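APL1 (Anopheles gambiae, PDB 3O6N) probably acts in mosquito complement-like immunity as the leucine-rich repeat partner of LRIM1 in a heterodimeric complex. Local coordinates at residues 54-59 against 78-83. Residues are numbered along the deposited sequence; the frame is centred on the assembly and turned at random.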
loop_
_atom_site.group_PDB
_atom_site.type_symbol
_atom_site.label_atom_id
_atom_site.label_comp_id
_atom_site.label_asym_id
_atom_site.label_seq_id
_atom_site.Cartn_x
_atom_site.Cartn_y
_atom_site.Cartn_z
ATOM N N ASN A 54 -6.352 19.025 23.653
ATOM C CA ASN A 54 -5.339 19.910 24.207
ATOM C C ASN A 54 -4.646 19.266 25.406
ATOM O O ASN A 54 -4.447 19.904 26.441
ATOM C CB ASN A 54 -5.968 21.246 24.606
ATOM C CG ASN A 54 -5.106 22.433 24.230
ATOM O OD1 ASN A 54 -3.885 22.401 24.380
ATOM N ND2 ASN A 54 -5.739 23.487 23.729
ATOM N N SER A 55 -4.282 17.995 25.259
ATOM C CA SER A 55 -3.702 17.235 26.363
ATOM C C SER A 55 -2.368 16.590 26.002
ATOM O O SER A 55 -2.079 16.338 24.829
ATOM C CB SER A 55 -4.676 16.155 26.836
ATOM O OG SER A 55 -5.895 16.721 27.284
ATOM N N THR A 56 -1.563 16.330 27.028
ATOM C CA THR A 56 -0.324 15.576 26.886
ATOM C C THR A 56 -0.175 14.592 28.046
ATOM O O THR A 56 -0.381 14.946 29.209
ATOM C CB THR A 56 0.911 16.497 26.851
ATOM O OG1 THR A 56 1.068 17.143 28.120
ATOM C CG2 THR A 56 0.763 17.554 25.766
ATOM N N MET A 57 0.166 13.351 27.721
ATOM C CA MET A 57 0.451 12.343 28.733
ATOM C C MET A 57 1.706 11.588 28.331
ATOM O O MET A 57 1.632 10.571 27.643
ATOM C CB MET A 57 -0.721 11.369 28.881
ATOM C CG MET A 57 -1.989 11.988 29.452
ATOM S SD MET A 57 -3.181 10.737 29.968
ATOM C CE MET A 57 -3.687 10.055 28.394
ATOM N N ARG A 58 2.859 12.091 28.756
ATOM C CA ARG A 58 4.131 11.520 28.325
ATOM C C ARG A 58 4.296 10.081 28.817
ATOM O O ARG A 58 4.979 9.270 28.189
ATOM C CB ARG A 58 5.294 12.425 28.737
ATOM C CG ARG A 58 5.051 13.879 28.334
ATOM C CD ARG A 58 6.327 14.684 28.148
ATOM N NE ARG A 58 6.037 16.103 27.932
ATOM C CZ ARG A 58 5.800 16.657 26.743
ATOM N NH1 ARG A 58 5.820 15.921 25.640
ATOM N NH2 ARG A 58 5.542 17.956 26.657
ATOM N N LYS A 59 3.654 9.769 29.938
ATOM C CA LYS A 59 3.493 8.383 30.361
ATOM C C LYS A 59 2.011 8.116 30.589
ATOM O O LYS A 59 1.348 8.856 31.312
ATOM C CB LYS A 59 4.290 8.093 31.636
ATOM C CG LYS A 59 4.048 6.701 32.201
ATOM C CD LYS A 59 4.987 6.384 33.359
ATOM C CE LYS A 59 4.761 4.965 33.869
ATOM N NZ LYS A 59 5.761 4.564 34.896
ATOM N N ASP A 78 -2.025 11.057 19.338
ATOM C CA ASP A 78 -1.328 12.343 19.459
ATOM C C ASP A 78 -1.372 12.951 20.863
ATOM O O ASP A 78 -1.653 14.141 21.030
ATOM C CB ASP A 78 -1.875 13.343 18.436
ATOM C CG ASP A 78 -1.038 14.604 18.348
ATOM O OD1 ASP A 78 0.184 14.532 18.597
ATOM O OD2 ASP A 78 -1.602 15.669 18.028
ATOM N N LEU A 79 -1.082 12.133 21.868
ATOM C CA LEU A 79 -1.039 12.595 23.253
ATOM C C LEU A 79 0.404 12.753 23.721
ATOM O O LEU A 79 0.662 12.962 24.907
ATOM C CB LEU A 79 -1.776 11.610 24.168
ATOM C CG LEU A 79 -3.260 11.867 24.444
ATOM C CD1 LEU A 79 -4.015 12.222 23.180
ATOM C CD2 LEU A 79 -3.883 10.659 25.113
ATOM N N GLN A 80 1.337 12.642 22.781
ATOM C CA GLN A 80 2.763 12.722 23.086
ATOM C C GLN A 80 3.202 11.673 24.113
ATOM O O GLN A 80 4.035 11.940 24.975
ATOM C CB GLN A 80 3.134 14.140 23.532
ATOM C CG GLN A 80 2.779 15.190 22.477
ATOM C CD GLN A 80 3.140 16.602 22.889
ATOM O OE1 GLN A 80 4.274 16.882 23.278
ATOM N NE2 GLN A 80 2.172 17.506 22.800
ATOM N N ILE A 81 2.643 10.472 23.995
ATOM C CA ILE A 81 2.962 9.370 24.899
ATOM C C ILE A 81 4.304 8.747 24.540
ATOM O O ILE A 81 4.530 8.371 23.391
ATOM C CB ILE A 81 1.889 8.262 24.832
ATOM C CG1 ILE A 81 0.500 8.847 25.095
ATOM C CG2 ILE A 81 2.211 7.126 25.812
ATOM C CD1 ILE A 81 -0.607 7.822 25.035
ATOM N N GLU A 82 5.185 8.627 25.526
ATOM C CA GLU A 82 6.484 8.000 25.317
ATOM C C GLU A 82 6.560 6.620 25.957
ATOM O O GLU A 82 7.312 5.760 25.504
ATOM C CB GLU A 82 7.598 8.881 25.873
ATOM C CG GLU A 82 7.694 10.227 25.198
ATOM C CD GLU A 82 8.745 11.114 25.827
ATOM O OE1 GLU A 82 9.880 10.635 26.040
ATOM O OE2 GLU A 82 8.429 12.288 26.115
ATOM N N GLU A 83 5.785 6.416 27.017
ATOM C CA GLU A 83 5.778 5.138 27.717
ATOM C C GLU A 83 4.384 4.788 28.225
ATOM O O GLU A 83 3.586 5.672 28.542
ATOM C CB GLU A 83 6.774 5.154 28.882
ATOM C CG GLU A 83 6.797 3.862 29.693
ATOM C CD GLU A 83 7.850 3.872 30.783
ATOM O OE1 GLU A 83 8.839 4.623 30.649
ATOM O OE2 GLU A 83 7.687 3.129 31.775
HETATM O O HOH W 1 -0.518 16.204 22.596
HETATM O O HOH W 2 6.332 13.263 24.718
#
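Arg58 lies beside Gln80 and Glu82, all three side chains pointing the same way, where two successive coils of the leucine-rich repeat solenoid run side by side. Residues 54-59 and 78-83 follow neighbouring parallel strands, 49-53 and 73-75, at the N-terminal end of the arc, and the two segments run within 20° of each other, end to end. Arg58 NH1 donates a hydrogen bond to Gln80 OE1 at 3.0 Å, reaching that oxygen from above the amide plane; the two flat groups are turned 66° apart. Glu82 OE2 stands obliquely to the guanidinium, too far from NH1 for a salt bridge, and a water closes the distance: it accepts from Arg58 NH1 at the guanidinium edge and donates to both Gln80 O and Glu82 OE2. The other end of the same amide, NE2, lies against the Thr56 methyl CG2, while Thr56 OG1 turns to His27 on the preceding coil. A second water accepts a hydrogen bond from Gln80 NE2 and donates to Ser55 O and Asp78 O.

On the buried side, Met57 and Leu79 lie alongside each other, pointing the same way, and both touch Phe52 of strand 49-53. Met57 bends at its thioether (chi3 -69°), which places CE against Leu79 CD2 at 3.3 Å, tighter than usual for two carbons. Ile81 rests its CG1 on Met57 O. The backbones are tied by Met57 N to Leu79 O at 2.9 Å, and Asn103 OD1 of the next coil takes the N-H groups of Leu79 and Ile81. At the far end, Lys59 and Glu83 extend together with CG anti to the backbone N in both, ending in a long salt bridge, Lys59 NZ to Glu83 OE2 3.9 Å. Just before this pair, Arg58 O accepts two backbone N-H groups, from Glu82 N at 2.7 Å and Glu83 N at 3.2 Å, the latter in the carbonyl plane.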